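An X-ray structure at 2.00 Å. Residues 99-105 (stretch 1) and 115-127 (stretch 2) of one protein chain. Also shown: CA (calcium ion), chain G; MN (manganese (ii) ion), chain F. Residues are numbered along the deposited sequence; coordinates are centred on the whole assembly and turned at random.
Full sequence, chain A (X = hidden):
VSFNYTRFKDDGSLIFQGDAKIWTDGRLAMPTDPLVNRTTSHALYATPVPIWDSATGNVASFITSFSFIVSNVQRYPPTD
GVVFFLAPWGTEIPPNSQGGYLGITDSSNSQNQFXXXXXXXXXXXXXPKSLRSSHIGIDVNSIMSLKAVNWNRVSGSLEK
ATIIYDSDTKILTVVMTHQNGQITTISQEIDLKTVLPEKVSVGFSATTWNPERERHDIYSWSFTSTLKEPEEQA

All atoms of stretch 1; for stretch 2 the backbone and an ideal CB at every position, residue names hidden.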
# COMPACT_ATOMS: atom_id res chain seq x y z
N GLY A 99 -19.47 -24.92 5.41
CA GLY A 99 -19.96 -24.30 4.17
C GLY A 99 -19.18 -23.04 3.79
O GLY A 99 -17.93 -23.05 3.67
N GLY A 100 -19.92 -21.96 3.61
CA GLY A 100 -19.36 -20.72 3.11
C GLY A 100 -18.41 -20.01 4.07
O GLY A 100 -17.74 -19.05 3.66
N TYR A 101 -18.41 -20.46 5.33
CA TYR A 101 -17.46 -19.96 6.37
C TYR A 101 -16.08 -20.60 6.26
O TYR A 101 -15.17 -20.23 6.99
CB TYR A 101 -18.03 -20.12 7.75
CG TYR A 101 -19.27 -19.29 7.93
CD1 TYR A 101 -19.17 -17.88 8.01
CD2 TYR A 101 -20.55 -19.88 7.94
CE1 TYR A 101 -20.30 -17.07 8.10
CE2 TYR A 101 -21.71 -19.08 8.04
CZ TYR A 101 -21.57 -17.67 8.13
OH TYR A 101 -22.67 -16.82 8.25
N LEU A 102 -15.93 -21.53 5.31
CA LEU A 102 -14.62 -22.01 4.83
C LEU A 102 -13.74 -22.71 5.84
O LEU A 102 -12.57 -22.96 5.57
CB LEU A 102 -13.86 -20.92 4.02
CG LEU A 102 -14.56 -20.55 2.69
CD1 LEU A 102 -14.01 -19.29 2.04
CD2 LEU A 102 -14.55 -21.70 1.62
N GLY A 103 -14.30 -23.12 6.97
CA GLY A 103 -13.56 -23.76 8.04
C GLY A 103 -12.63 -22.79 8.75
O GLY A 103 -11.77 -23.21 9.51
N ILE A 104 -12.80 -21.49 8.49
CA ILE A 104 -11.91 -20.47 9.11
C ILE A 104 -12.66 -19.47 10.00
O ILE A 104 -12.08 -18.84 10.87
CB ILE A 104 -11.06 -19.70 8.06
CG1 ILE A 104 -11.94 -18.98 7.01
CG2 ILE A 104 -9.99 -20.67 7.43
CD1 ILE A 104 -11.19 -18.27 5.89
N THR A 105 -13.94 -19.33 9.77
CA THR A 105 -14.74 -18.34 10.51
C THR A 105 -15.78 -19.09 11.32
O THR A 105 -16.57 -19.82 10.76
CB THR A 105 -15.41 -17.36 9.52
OG1 THR A 105 -14.41 -16.49 8.97
CG2 THR A 105 -16.52 -16.51 10.20
N UNK A 115 -5.60 -14.66 8.65
CA UNK A 115 -5.37 -14.02 7.38
C UNK A 115 -5.53 -15.17 6.40
O UNK A 115 -4.95 -16.25 6.61
CB UNK A 115 -4.01 -13.32 7.29
N UNK A 116 -6.35 -14.97 5.38
CA UNK A 116 -6.57 -16.01 4.41
C UNK A 116 -6.62 -15.46 2.98
O UNK A 116 -6.98 -14.30 2.76
CB UNK A 116 -7.87 -16.75 4.74
N UNK A 117 -6.15 -16.28 2.04
CA UNK A 117 -6.40 -16.13 0.63
C UNK A 117 -7.36 -17.28 0.23
O UNK A 117 -7.01 -18.47 0.27
CB UNK A 117 -5.10 -16.15 -0.17
N UNK A 118 -8.57 -16.89 -0.14
CA UNK A 118 -9.63 -17.83 -0.40
C UNK A 118 -9.85 -17.97 -1.88
O UNK A 118 -9.70 -17.03 -2.66
CB UNK A 118 -10.92 -17.40 0.30
N UNK A 119 -10.25 -19.16 -2.25
CA UNK A 119 -10.56 -19.47 -3.62
C UNK A 119 -11.97 -19.97 -3.37
O UNK A 119 -12.20 -21.09 -2.95
CB UNK A 119 -9.61 -20.46 -4.31
N UNK A 120 -12.92 -19.11 -3.62
CA UNK A 120 -14.26 -19.29 -3.17
C UNK A 120 -15.08 -19.59 -4.42
O UNK A 120 -15.13 -18.80 -5.35
CB UNK A 120 -14.77 -18.07 -2.41
N UNK A 121 -15.72 -20.76 -4.43
CA UNK A 121 -16.40 -21.27 -5.63
C UNK A 121 -17.91 -20.99 -5.59
O UNK A 121 -18.63 -21.44 -6.43
CB UNK A 121 -16.16 -22.77 -5.77
N UNK A 122 -18.39 -20.37 -4.52
CA UNK A 122 -19.83 -20.23 -4.31
C UNK A 122 -20.21 -18.86 -3.71
O UNK A 122 -19.76 -18.55 -2.61
CB UNK A 122 -20.33 -21.35 -3.39
N UNK A 123 -21.03 -18.06 -4.44
CA UNK A 123 -21.49 -16.75 -3.95
C UNK A 123 -22.45 -16.89 -2.78
O UNK A 123 -23.58 -17.37 -2.92
CB UNK A 123 -22.17 -15.97 -5.08
N UNK A 124 -21.96 -16.53 -1.61
CA UNK A 124 -22.77 -16.44 -0.43
C UNK A 124 -23.27 -14.99 -0.41
O UNK A 124 -22.86 -14.15 -1.21
CB UNK A 124 -22.00 -16.82 0.83
N UNK A 125 -24.13 -14.69 0.55
CA UNK A 125 -24.71 -13.35 0.71
C UNK A 125 -23.67 -12.23 0.91
O UNK A 125 -23.93 -11.09 0.53
CB UNK A 125 -25.67 -13.36 1.90
N UNK A 126 -22.48 -12.58 1.47
CA UNK A 126 -21.47 -11.62 1.87
C UNK A 126 -20.37 -11.54 0.83
O UNK A 126 -19.42 -10.75 0.95
CB UNK A 126 -20.89 -11.99 3.24
N UNK A 127 -20.48 -12.40 -0.17
CA UNK A 127 -19.55 -12.47 -1.26
C UNK A 127 -19.75 -11.36 -2.25
O UNK A 127 -20.84 -10.79 -2.31
CB UNK A 127 -19.66 -13.82 -1.96
CA CA G . -18.59 -18.24 -0.56
MN MN F . -15.86 -15.12 -0.61

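Positions 115 to 120 form a strand whose CB atoms alternate away and toward from 115 to 119, and beyond it a loop passes the calcium and manganese ions. At position 115 the CA-to-CB bond points away from stretch 1, which sets no demand; the residue is Val115. Position 116 points toward Ile104, and its ideal CB already lies 3.8 Å from Ile104 CD1. A small apolar side chain fits best, and Ala116 makes that contact with its CB alone. Positions 117 and 119 again point away, so stretch 1 leaves the choice open; they are Val117 and Phe119.

Position 118 points toward Leu102, its ideal CB 4.0 Å from Leu102 CD1, with the manganese ion farther along. An acidic side chain long enough to reach the metal would suit. Glu118 binds manganese through OE2 at 2.2 Å, while its OE1 lies 3.6 Å from Leu102 CD1 and accepts a hydrogen bond from a manganese-bound water.

Position 120 points sideways, near both ions, so a short carboxylate is the natural candidate. Asp120 bridges them: its OD1 lies 2.5 Å from calcium and 2.2 Å from manganese, and its OD2 also binds calcium.

Position 121 points sideways with nothing of stretch 1 near its CB, and many residues would do; it is Ser121. At 122 the backbone O already lies 2.4 Å from calcium, so the side chain is little constrained. His122 N donates a hydrogen bond to Asp120 OD2. Position 123, with phi of -69°, is compatible with proline and lies out of reach; it is Pro123.

Position 124 points toward Gly100 and sits beside calcium, favouring a short oxygen-bearing side chain such as Asp or Asn. Asn124 OD1 binds calcium at 2.2 Å and approaches Gly100 CA at 3.4 Å. A CB on Gly100 would clash with this oxygen. Position 125, within a type I turn, is out of reach and permissive; it is Val125.

Position 126 points toward Gly100 and the Tyr101 ring, where a large flat side chain could be accommodated. Trp126 stacks offset on Tyr101, with centroids 4.7 Å apart and planes at 29°. Gly100 O lies near its ring edge, 3.4 Å from Trp126 CZ2, and a calcium-bound water links that oxygen to Trp126 NE1.

Position 127 closes the turn facing both metals, again suiting a carboxylate. Asp127 gives OD1 to manganese and OD2 to calcium, and OD2 also accepts a hydrogen bond from Asn124 N.

Stretch 2 115-127: VAVEFDSHPNVWD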
# COMPACT_ATOMS: atom_id res chain seq x y z
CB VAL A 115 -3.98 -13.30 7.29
CG1 VAL A 115 -3.70 -12.84 5.89
CG2 VAL A 115 -3.91 -12.08 8.24
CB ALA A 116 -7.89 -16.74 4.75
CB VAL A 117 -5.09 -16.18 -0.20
CG1 VAL A 117 -5.40 -16.03 -1.72
CG2 VAL A 117 -4.05 -15.08 0.30
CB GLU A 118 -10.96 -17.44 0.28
CG GLU A 118 -11.51 -16.13 -0.29
CD GLU A 118 -12.92 -15.81 0.17
OE1 GLU A 118 -13.23 -15.89 1.36
OE2 GLU A 118 -13.70 -15.45 -0.70
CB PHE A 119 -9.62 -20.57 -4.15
CG PHE A 119 -8.19 -20.13 -4.29
CD1 PHE A 119 -7.28 -20.30 -3.24
CD2 PHE A 119 -7.75 -19.51 -5.47
CE1 PHE A 119 -5.95 -19.90 -3.36
CE2 PHE A 119 -6.42 -19.12 -5.60
CZ PHE A 119 -5.51 -19.31 -4.55
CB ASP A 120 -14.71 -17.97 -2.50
CG ASP A 120 -16.08 -18.06 -1.87
OD1 ASP A 120 -16.39 -17.24 -0.98
OD2 ASP A 120 -16.91 -18.89 -2.25
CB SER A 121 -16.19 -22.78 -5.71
OG SER A 121 -16.56 -23.41 -4.49
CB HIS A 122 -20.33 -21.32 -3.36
CG HIS A 122 -21.78 -21.19 -3.02
ND1 HIS A 122 -22.78 -21.60 -3.87
CD2 HIS A 122 -22.41 -20.73 -1.90
CE1 HIS A 122 -23.96 -21.38 -3.31
NE2 HIS A 122 -23.75 -20.83 -2.12
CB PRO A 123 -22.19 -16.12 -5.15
CG PRO A 123 -21.78 -16.96 -6.29
CD PRO A 123 -21.57 -18.33 -5.77
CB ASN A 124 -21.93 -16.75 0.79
CG ASN A 124 -21.56 -18.24 0.92
OD1 ASN A 124 -20.42 -18.64 0.60
ND2 ASN A 124 -22.51 -19.06 1.37
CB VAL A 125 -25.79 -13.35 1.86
CG1 VAL A 125 -26.84 -14.45 1.63
CG2 VAL A 125 -25.14 -13.63 3.14
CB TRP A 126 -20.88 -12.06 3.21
CG TRP A 126 -20.37 -13.54 3.16
CD1 TRP A 126 -19.25 -13.99 2.55
CD2 TRP A 126 -21.03 -14.71 3.71
NE1 TRP A 126 -19.13 -15.36 2.72
CE2 TRP A 126 -20.20 -15.82 3.43
CE3 TRP A 126 -22.22 -14.91 4.41
CZ2 TRP A 126 -20.53 -17.11 3.84
CZ3 TRP A 126 -22.56 -16.18 4.80
CH2 TRP A 126 -21.71 -17.29 4.50
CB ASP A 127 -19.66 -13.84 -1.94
CG ASP A 127 -18.91 -14.88 -1.18
OD1 ASP A 127 -17.90 -14.47 -0.58
OD2 ASP A 127 -19.35 -16.04 -1.14
O HOH W 1 -17.76 -17.77 1.52
O HOH W 2 -15.80 -15.47 1.53
O HOH W 3 -15.36 -12.96 -0.37
O HOH W 4 -18.29 -20.53 -0.17
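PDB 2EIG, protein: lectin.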